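Local coordinates for glycerol dehydratase (Clostridium butyricum, PDB 1R9D), which probably dehydrates glycerol to 3-hydroxypropionaldehyde without vitamin B12, as a member of the glycyl radical enzyme family, at residues S83-N91 / I273-H281; I328-Y339 / Y640-F648. All blocks are in the same frame, centred on the assembly; numbering follows the deposited sequence.

Interaction 1. Residues S83-N91 / I273-H281; sequences SQVFPEFSN and IINIESNGH
The C-terminal exit of helix 260-277 meets the loop that precedes helix 92-97, and the contact turns on a CH-pi interaction between F86 and N279. Both segments belong to the pyruvate formate lyase-like part of this glycyl radical enzyme. N279 CB stands directly over the middle of the F86 ring, 3.4 Å from its centroid. The side-chain amide continues across the ring toward F86 CG, with its plane 15° from that of the ring. N279 holds its CG between the backbone N and carbonyl carbon (chi1 70°), which lays the amide along this face. The far end of the F86 ring reaches the last turn of the helix. There F86 CZ is 3.5 Å from N275 O, which lies near the ring plane at its edge. F86 CE2 is 3.4 Å from the backbone N of N279.

No direct hydrogen bond joins the two segments. Water 1 bridges them by donating to Q84 O and accepting from N279 ND2. The amide is also held from outside: N279 OD1 accepts from G161 N, and N279 ND2 donates to N160 OD1. E88 OE1 forms salt bridges with R31 and R51. The F89 ring plane is 5° from that of the N279 amide, though OD1 comes to the ring obliquely. F89 CD1 is 3.5 Å from N279 OD1, and F89 CZ is 3.5 Å from S278 OG.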
loop_
_atom_site.group_PDB
_atom_site.type_symbol
_atom_site.label_atom_id
_atom_site.label_comp_id
_atom_site.label_asym_id
_atom_site.label_seq_id
_atom_site.Cartn_x
_atom_site.Cartn_y
_atom_site.Cartn_z
ATOM N N SER A 83 -0.076 22.820 -22.585
ATOM C CA SER A 83 -0.069 21.721 -21.619
ATOM C C SER A 83 0.756 21.925 -20.349
ATOM O O SER A 83 1.860 22.472 -20.386
ATOM C CB SER A 83 0.419 20.447 -22.325
ATOM O OG SER A 83 0.626 19.373 -21.418
ATOM N N GLN A 84 0.208 21.474 -19.223
ATOM C CA GLN A 84 0.913 21.535 -17.949
ATOM C C GLN A 84 1.706 20.230 -17.905
ATOM O O GLN A 84 1.564 19.380 -18.793
ATOM C CB GLN A 84 -0.060 21.574 -16.762
ATOM C CG GLN A 84 -0.864 22.865 -16.577
ATOM C CD GLN A 84 -0.013 24.047 -16.123
ATOM O OE1 GLN A 84 1.088 23.873 -15.608
ATOM N NE2 GLN A 84 -0.537 25.255 -16.301
ATOM N N VAL A 85 2.522 20.065 -16.869
ATOM C CA VAL A 85 3.349 18.874 -16.708
ATOM C C VAL A 85 2.868 18.047 -15.516
ATOM O O VAL A 85 2.518 18.600 -14.470
ATOM C CB VAL A 85 4.826 19.272 -16.505
ATOM C CG1 VAL A 85 5.682 18.041 -16.242
ATOM C CG2 VAL A 85 5.327 20.004 -17.739
ATOM N N PHE A 86 2.845 16.726 -15.690
ATOM C CA PHE A 86 2.394 15.800 -14.652
ATOM C C PHE A 86 3.530 14.837 -14.301
ATOM O O PHE A 86 3.518 13.663 -14.679
ATOM C CB PHE A 86 1.156 15.034 -15.154
ATOM C CG PHE A 86 -0.041 15.916 -15.391
ATOM C CD1 PHE A 86 -0.036 16.867 -16.412
ATOM C CD2 PHE A 86 -1.150 15.843 -14.556
ATOM C CE1 PHE A 86 -1.111 17.731 -16.590
ATOM C CE2 PHE A 86 -2.231 16.702 -14.723
ATOM C CZ PHE A 86 -2.212 17.653 -15.744
ATOM N N PRO A 87 4.524 15.329 -13.543
ATOM C CA PRO A 87 5.699 14.569 -13.118
ATOM C C PRO A 87 5.446 13.352 -12.241
ATOM O O PRO A 87 6.326 12.510 -12.101
ATOM C CB PRO A 87 6.545 15.622 -12.408
ATOM C CG PRO A 87 5.506 16.477 -11.766
ATOM C CD PRO A 87 4.499 16.651 -12.888
ATOM N N GLU A 88 4.253 13.260 -11.658
ATOM C CA GLU A 88 3.916 12.136 -10.788
ATOM C C GLU A 88 3.809 10.813 -11.537
ATOM O O GLU A 88 3.912 9.747 -10.930
ATOM C CB GLU A 88 2.598 12.397 -10.045
ATOM C CG GLU A 88 1.371 12.555 -10.939
ATOM C CD GLU A 88 0.969 14.004 -11.162
ATOM O OE1 GLU A 88 -0.179 14.358 -10.821
ATOM O OE2 GLU A 88 1.791 14.788 -11.686
ATOM N N PHE A 89 3.600 10.877 -12.851
ATOM C CA PHE A 89 3.482 9.663 -13.656
ATOM C C PHE A 89 4.819 9.296 -14.298
ATOM O O PHE A 89 5.249 8.148 -14.230
ATOM C CB PHE A 89 2.390 9.850 -14.708
ATOM C CG PHE A 89 1.052 10.214 -14.122
ATOM C CD1 PHE A 89 0.429 11.410 -14.458
ATOM C CD2 PHE A 89 0.428 9.366 -13.207
ATOM C CE1 PHE A 89 -0.799 11.764 -13.891
ATOM C CE2 PHE A 89 -0.796 9.708 -12.634
ATOM C CZ PHE A 89 -1.414 10.909 -12.973
ATOM N N SER A 90 5.467 10.277 -14.921
ATOM C CA SER A 90 6.782 10.090 -15.540
ATOM C C SER A 90 7.292 11.487 -15.868
ATOM O O SER A 90 6.506 12.426 -15.962
ATOM C CB SER A 90 6.697 9.260 -16.829
ATOM O OG SER A 90 6.114 10.004 -17.882
ATOM N N ASN A 91 8.599 11.636 -16.036
ATOM C CA ASN A 91 9.140 12.954 -16.352
ATOM C C ASN A 91 10.527 12.909 -16.972
ATOM O O ASN A 91 10.974 13.891 -17.566
ATOM C CB ASN A 91 9.171 13.818 -15.093
ATOM C CG ASN A 91 10.003 13.205 -13.996
ATOM O OD1 ASN A 91 11.235 13.195 -14.063
ATOM N ND2 ASN A 91 9.333 12.664 -12.980
ATOM N N ILE A 273 -11.381 20.734 -13.973
ATOM C CA ILE A 273 -10.662 20.285 -12.789
ATOM C C ILE A 273 -10.201 18.830 -12.898
ATOM O O ILE A 273 -9.159 18.467 -12.360
ATOM C CB ILE A 273 -11.512 20.511 -11.516
ATOM C CG1 ILE A 273 -11.832 22.008 -11.387
ATOM C CG2 ILE A 273 -10.750 20.037 -10.285
ATOM C CD1 ILE A 273 -12.830 22.349 -10.309
ATOM N N ILE A 274 -10.959 17.998 -13.605
ATOM C CA ILE A 274 -10.543 16.610 -13.783
ATOM C C ILE A 274 -9.182 16.615 -14.478
ATOM O O ILE A 274 -8.278 15.856 -14.117
ATOM C CB ILE A 274 -11.547 15.823 -14.659
ATOM C CG1 ILE A 274 -12.839 15.578 -13.878
ATOM C CG2 ILE A 274 -10.930 14.503 -15.098
ATOM C CD1 ILE A 274 -13.928 14.884 -14.671
ATOM N N ASN A 275 -9.050 17.501 -15.464
ATOM C CA ASN A 275 -7.834 17.654 -16.256
ATOM C C ASN A 275 -6.671 18.324 -15.520
ATOM O O ASN A 275 -5.568 18.442 -16.062
ATOM C CB ASN A 275 -8.162 18.427 -17.541
ATOM C CG ASN A 275 -8.845 17.558 -18.587
ATOM O OD1 ASN A 275 -8.180 16.889 -19.372
ATOM N ND2 ASN A 275 -10.174 17.554 -18.589
ATOM N N ILE A 276 -6.922 18.778 -14.295
ATOM C CA ILE A 276 -5.878 19.394 -13.483
ATOM C C ILE A 276 -5.350 18.324 -12.522
ATOM O O ILE A 276 -4.158 18.251 -12.244
ATOM C CB ILE A 276 -6.421 20.601 -12.680
ATOM C CG1 ILE A 276 -6.884 21.692 -13.648
ATOM C CG2 ILE A 276 -5.336 21.139 -11.748
ATOM C CD1 ILE A 276 -7.442 22.936 -12.969
ATOM N N GLU A 277 -6.247 17.474 -12.038
ATOM C CA GLU A 277 -5.850 16.407 -11.129
ATOM C C GLU A 277 -4.967 15.384 -11.839
ATOM O O GLU A 277 -3.976 14.911 -11.283
ATOM C CB GLU A 277 -7.086 15.707 -10.550
ATOM C CG GLU A 277 -6.749 14.512 -9.666
ATOM C CD GLU A 277 -7.978 13.891 -9.016
ATOM O OE1 GLU A 277 -8.911 13.502 -9.750
ATOM O OE2 GLU A 277 -8.005 13.789 -7.767
ATOM N N SER A 278 -5.324 15.048 -13.075
ATOM C CA SER A 278 -4.563 14.066 -13.843
ATOM C C SER A 278 -4.627 14.394 -15.326
ATOM O O SER A 278 -5.548 15.074 -15.770
ATOM C CB SER A 278 -5.137 12.661 -13.606
ATOM O OG SER A 278 -4.505 11.702 -14.439
ATOM N N ASN A 279 -3.654 13.906 -16.090
ATOM C CA ASN A 279 -3.638 14.170 -17.523
ATOM C C ASN A 279 -4.045 12.966 -18.367
ATOM O O ASN A 279 -3.724 12.894 -19.547
ATOM C CB ASN A 279 -2.267 14.698 -17.974
ATOM C CG ASN A 279 -1.174 13.653 -17.918
ATOM O OD1 ASN A 279 -1.302 12.625 -17.254
ATOM N ND2 ASN A 279 -0.072 13.924 -18.615
ATOM N N GLY A 280 -4.740 12.007 -17.765
ATOM C CA GLY A 280 -5.195 10.889 -18.571
ATOM C C GLY A 280 -6.146 11.531 -19.566
ATOM O O GLY A 280 -6.886 12.451 -19.195
ATOM N N HIS A 281 -6.127 11.100 -20.826
ATOM C CA HIS A 281 -7.030 11.706 -21.795
ATOM C C HIS A 281 -8.321 10.907 -21.956
ATOM O O HIS A 281 -8.625 10.034 -21.142
ATOM C CB HIS A 281 -6.336 11.931 -23.153
ATOM C CG HIS A 281 -5.778 10.693 -23.783
ATOM N ND1 HIS A 281 -4.425 10.442 -23.857
ATOM C CD2 HIS A 281 -6.388 9.651 -24.399
ATOM C CE1 HIS A 281 -4.225 9.301 -24.492
ATOM N NE2 HIS A 281 -5.400 8.801 -24.831
HETATM O O HOH W 1 -0.268 16.911 -19.709
#

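Interaction 2. Residues I328-Y339 / Y640-F648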
loop_
_atom_site.group_PDB
_atom_site.type_symbol
_atom_site.label_atom_id
_atom_site.label_comp_id
_atom_site.label_asym_id
_atom_site.label_seq_id
_atom_site.Cartn_x
_atom_site.Cartn_y
_atom_site.Cartn_z
ATOM N N ILE A 328 7.996 9.263 -28.906
ATOM C CA ILE A 328 7.506 7.991 -29.428
ATOM C C ILE A 328 5.988 7.911 -29.258
ATOM O O ILE A 328 5.258 7.605 -30.203
ATOM C CB ILE A 328 8.176 6.797 -28.712
ATOM C CG1 ILE A 328 9.687 6.825 -28.960
ATOM C CG2 ILE A 328 7.593 5.484 -29.215
ATOM C CD1 ILE A 328 10.070 6.820 -30.436
ATOM N N SER A 329 5.508 8.199 -28.054
ATOM C CA SER A 329 4.076 8.161 -27.785
ATOM C C SER A 329 3.328 9.139 -28.684
ATOM O O SER A 329 2.164 8.925 -29.029
ATOM C CB SER A 329 3.811 8.498 -26.315
ATOM O OG SER A 329 4.471 7.573 -25.474
ATOM N N THR A 330 4.000 10.220 -29.068
ATOM C CA THR A 330 3.373 11.207 -29.927
ATOM C C THR A 330 3.029 10.590 -31.283
ATOM O O THR A 330 2.126 11.063 -31.972
ATOM C CB THR A 330 4.287 12.431 -30.118
ATOM O OG1 THR A 330 4.530 13.029 -28.838
ATOM C CG2 THR A 330 3.627 13.453 -31.027
ATOM N N LYS A 331 3.750 9.535 -31.654
ATOM C CA LYS A 331 3.493 8.842 -32.915
ATOM C C LYS A 331 2.202 8.027 -32.795
ATOM O O LYS A 331 1.524 7.777 -33.794
ATOM C CB LYS A 331 4.651 7.905 -33.262
ATOM C CG LYS A 331 5.991 8.595 -33.470
ATOM C CD LYS A 331 7.098 7.559 -33.627
ATOM C CE LYS A 331 8.479 8.196 -33.712
ATOM N NZ LYS A 331 8.648 9.045 -34.918
ATOM N N HIS A 332 1.873 7.619 -31.569
ATOM C CA HIS A 332 0.660 6.841 -31.299
ATOM C C HIS A 332 -0.567 7.740 -31.245
ATOM O O HIS A 332 -1.680 7.303 -31.547
ATOM C CB HIS A 332 0.737 6.129 -29.940
ATOM C CG HIS A 332 1.984 5.336 -29.719
ATOM N ND1 HIS A 332 2.245 4.700 -28.523
ATOM C CD2 HIS A 332 3.047 5.087 -30.517
ATOM C CE1 HIS A 332 3.416 4.093 -28.596
ATOM N NE2 HIS A 332 3.924 4.314 -29.796
ATOM N N PHE A 333 -0.366 8.991 -30.836
ATOM C CA PHE A 333 -1.460 9.946 -30.698
ATOM C C PHE A 333 -1.121 11.270 -31.388
ATOM O O PHE A 333 -0.888 12.279 -30.723
ATOM C CB PHE A 333 -1.737 10.213 -29.211
ATOM C CG PHE A 333 -1.794 8.966 -28.353
ATOM C CD1 PHE A 333 -0.704 8.587 -27.577
ATOM C CD2 PHE A 333 -2.944 8.181 -28.316
ATOM C CE1 PHE A 333 -0.756 7.447 -26.772
ATOM C CE2 PHE A 333 -3.008 7.034 -27.515
ATOM C CZ PHE A 333 -1.915 6.667 -26.742
ATOM N N GLY A 334 -1.115 11.279 -32.718
ATOM C CA GLY A 334 -0.769 12.500 -33.429
ATOM C C GLY A 334 -1.855 13.542 -33.603
ATOM O O GLY A 334 -3.038 13.218 -33.673
ATOM N N GLY A 335 -1.445 14.812 -33.665
ATOM C CA GLY A 335 -2.397 15.894 -33.867
ATOM C C GLY A 335 -2.980 16.586 -32.643
ATOM O O GLY A 335 -4.127 17.037 -32.684
ATOM N N TYR A 336 -2.205 16.678 -31.561
ATOM C CA TYR A 336 -2.660 17.328 -30.326
ATOM C C TYR A 336 -4.024 16.814 -29.856
ATOM O O TYR A 336 -4.864 17.603 -29.426
ATOM C CB TYR A 336 -2.800 18.837 -30.541
ATOM C CG TYR A 336 -1.554 19.573 -30.978
ATOM C CD1 TYR A 336 -1.593 20.430 -32.079
ATOM C CD2 TYR A 336 -0.364 19.480 -30.257
ATOM C CE1 TYR A 336 -0.478 21.184 -32.450
ATOM C CE2 TYR A 336 0.761 20.234 -30.623
ATOM C CZ TYR A 336 0.690 21.083 -31.719
ATOM O OH TYR A 336 1.783 21.848 -32.084
ATOM N N PRO A 337 -4.260 15.490 -29.910
ATOM C CA PRO A 337 -5.551 14.930 -29.491
ATOM C C PRO A 337 -5.804 14.721 -27.994
ATOM O O PRO A 337 -4.910 14.315 -27.257
ATOM C CB PRO A 337 -5.591 13.605 -30.243
ATOM C CG PRO A 337 -4.169 13.153 -30.118
ATOM C CD PRO A 337 -3.381 14.427 -30.432
ATOM N N MET A 338 -7.039 14.994 -27.569
ATOM C CA MET A 338 -7.458 14.790 -26.181
ATOM C C MET A 338 -8.550 13.724 -26.136
ATOM O O MET A 338 -8.876 13.203 -25.067
ATOM C CB MET A 338 -7.981 16.087 -25.554
ATOM C CG MET A 338 -6.887 17.109 -25.248
ATOM S SD MET A 338 -5.469 16.420 -24.383
ATOM C CE MET A 338 -6.208 15.891 -22.820
ATOM N N TYR A 339 -9.119 13.421 -27.300
ATOM C CA TYR A 339 -10.168 12.400 -27.430
ATOM C C TYR A 339 -11.370 12.543 -26.491
ATOM O O TYR A 339 -11.800 11.567 -25.876
ATOM C CB TYR A 339 -9.563 11.006 -27.227
ATOM C CG TYR A 339 -8.319 10.728 -28.042
ATOM C CD1 TYR A 339 -7.049 10.967 -27.517
ATOM C CD2 TYR A 339 -8.411 10.227 -29.343
ATOM C CE1 TYR A 339 -5.903 10.714 -28.261
ATOM C CE2 TYR A 339 -7.269 9.973 -30.098
ATOM C CZ TYR A 339 -6.021 10.217 -29.555
ATOM O OH TYR A 339 -4.891 9.969 -30.302
ATOM N N TYR A 640 -8.899 -0.867 -32.652
ATOM C CA TYR A 640 -8.791 0.502 -33.171
ATOM C C TYR A 640 -7.320 0.911 -33.071
ATOM O O TYR A 640 -6.580 0.367 -32.249
ATOM C CB TYR A 640 -9.731 1.457 -32.425
ATOM C CG TYR A 640 -9.435 1.714 -30.964
ATOM C CD1 TYR A 640 -8.458 2.630 -30.583
ATOM C CD2 TYR A 640 -10.184 1.092 -29.966
ATOM C CE1 TYR A 640 -8.236 2.931 -29.233
ATOM C CE2 TYR A 640 -9.973 1.381 -28.618
ATOM C CZ TYR A 640 -9.003 2.299 -28.259
ATOM O OH TYR A 640 -8.807 2.590 -26.927
ATOM N N PRO A 641 -6.880 1.892 -33.878
ATOM C CA PRO A 641 -5.459 2.216 -33.774
ATOM C C PRO A 641 -4.986 3.628 -33.458
ATOM O O PRO A 641 -3.778 3.839 -33.356
ATOM C CB PRO A 641 -4.971 1.836 -35.154
ATOM C CG PRO A 641 -6.058 2.501 -36.009
ATOM C CD PRO A 641 -7.378 2.264 -35.216
ATOM N N SER A 642 -5.896 4.583 -33.322
ATOM C CA SER A 642 -5.472 5.970 -33.123
ATOM C C SER A 642 -4.603 6.229 -34.366
ATOM O O SER A 642 -5.073 6.022 -35.486
ATOM C CB SER A 642 -4.648 6.126 -31.845
ATOM O OG SER A 642 -4.415 7.502 -31.582
ATOM N N SER A 643 -3.354 6.660 -34.198
ATOM C CA SER A 643 -2.492 6.881 -35.365
ATOM C C SER A 643 -1.310 5.908 -35.380
ATOM O O SER A 643 -0.391 6.053 -36.187
ATOM C CB SER A 643 -1.967 8.330 -35.397
ATOM O OG SER A 643 -1.148 8.641 -34.274
ATOM N N ILE A 644 -1.354 4.896 -34.515
ATOM C CA ILE A 644 -0.252 3.949 -34.398
ATOM C C ILE A 644 -0.054 2.948 -35.537
ATOM O O ILE A 644 0.992 2.306 -35.608
ATOM C CB ILE A 644 -0.330 3.171 -33.055
ATOM C CG1 ILE A 644 1.070 2.704 -32.640
ATOM C CG2 ILE A 644 -1.244 1.953 -33.196
ATOM C CD1 ILE A 644 1.140 2.143 -31.223
ATOM N N ASN A 645 -1.030 2.813 -36.429
ATOM C CA ASN A 645 -0.877 1.865 -37.535
ATOM C C ASN A 645 0.309 2.235 -38.432
ATOM O O ASN A 645 0.922 1.367 -39.052
ATOM C CB ASN A 645 -2.168 1.771 -38.358
ATOM C CG ASN A 645 -2.575 3.092 -38.974
ATOM O OD1 ASN A 645 -2.879 4.057 -38.271
ATOM N ND2 ASN A 645 -2.591 3.141 -40.300
ATOM N N VAL A 646 0.633 3.522 -38.497
ATOM C CA VAL A 646 1.764 3.972 -39.303
ATOM C C VAL A 646 3.052 3.587 -38.576
ATOM O O VAL A 646 3.931 2.955 -39.155
ATOM C CB VAL A 646 1.719 5.498 -39.525
ATOM C CG1 VAL A 646 2.973 5.962 -40.264
ATOM C CG2 VAL A 646 0.473 5.862 -40.329
ATOM N N TYR A 647 3.154 3.951 -37.300
ATOM C CA TYR A 647 4.336 3.619 -36.506
ATOM C C TYR A 647 4.564 2.108 -36.415
ATOM O O TYR A 647 5.687 1.633 -36.591
ATOM C CB TYR A 647 4.214 4.194 -35.093
ATOM C CG TYR A 647 5.395 3.863 -34.210
ATOM C CD1 TYR A 647 6.681 4.277 -34.554
ATOM C CD2 TYR A 647 5.229 3.139 -33.029
ATOM C CE1 TYR A 647 7.775 3.981 -33.745
ATOM C CE2 TYR A 647 6.320 2.838 -32.212
ATOM C CZ TYR A 647 7.587 3.264 -32.578
ATOM O OH TYR A 647 8.670 2.981 -31.776
ATOM N N PHE A 648 3.504 1.355 -36.124
ATOM C CA PHE A 648 3.622 -0.101 -36.029
ATOM C C PHE A 648 4.117 -0.652 -37.364
ATOM O O PHE A 648 4.938 -1.571 -37.404
ATOM C CB PHE A 648 2.267 -0.739 -35.683
ATOM C CG PHE A 648 2.049 -0.984 -34.197
ATOM C CD1 PHE A 648 0.837 -1.516 -33.743
ATOM C CD2 PHE A 648 3.047 -0.710 -33.266
ATOM C CE1 PHE A 648 0.626 -1.773 -32.380
ATOM C CE2 PHE A 648 2.846 -0.963 -31.898
ATOM C CZ PHE A 648 1.633 -1.496 -31.459
HETATM O O HOH W 2 2.269 6.733 -36.230
#
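I328 touches Y647 through its CG2 branch, which lies 3.7 Å from the phenol OH. K331 runs its aliphatic chain past the same ring, with CD 3.4 Å from Y647 CD1. Y647 has its CG anti to the backbone N (chi1 179°), which carries the ring out from helix 644-650 toward these two side chains. K331 O accepts from S643 OG at 2.8 Å, with the donor 46° above the carbonyl plane. Water 2 also donates to K331 O and to S643 O.

H332 is sandwiched. S329 CA covers one face of its imidazole and I644 CD1 the other, the methyl 3.6 Å from the ring centroid in a CH-pi contact. The imidazole and the Y647 ring meet obliquely, their planes at 36°. H332 O takes two bonds. S642 OG donates in the carbonyl plane at 2.7 Å, while S643 N donates from above that plane.

These donors sit on a type II' beta turn, P641 to I644, that leads into helix 644-650. The turn thus grips the end of the short helix 329-332, within the pyruvate formate lyase-like part of the chain. I644 and S642 also rest on strand 449-452, through F450.

F333 CD2 lies beside S642 OG. G334 N donates to S643 OG at 3.1 Å, so this hydroxyl accepts from one backbone group and donates to another. G334 O in turn accepts from Y764 OH, next to the predicted glycyl radical residue G763. Y339 closes the segment with a weak hydrogen bond from its OH to S642 OG, 2.8 Å long, while its side chain lies close to a bound glycerol.

Both contacts are largely buried, but interaction 2 reaches the surface at I328 and K331, whereas every touching residue of interaction 1 is buried. Interaction 1 joins a loop to a helix end by ring and amide packing, with no direct hydrogen bond and one bridging water. Interaction 2 joins a short helix and its following loop to a turn and the start of helix 644-650 by a cluster of hydrogen bonds, with aromatic and aliphatic packing beside it. The centres of interactions 1 and 2 are about 18 Å apart. Segments 273-281 and 328-339 touch: H281 CD2 packs 3.4 Å from Y339 CD1. Through H281 and Y339 they probably reach the same bound glycerol, although the N279 side chain is about 12 Å from it.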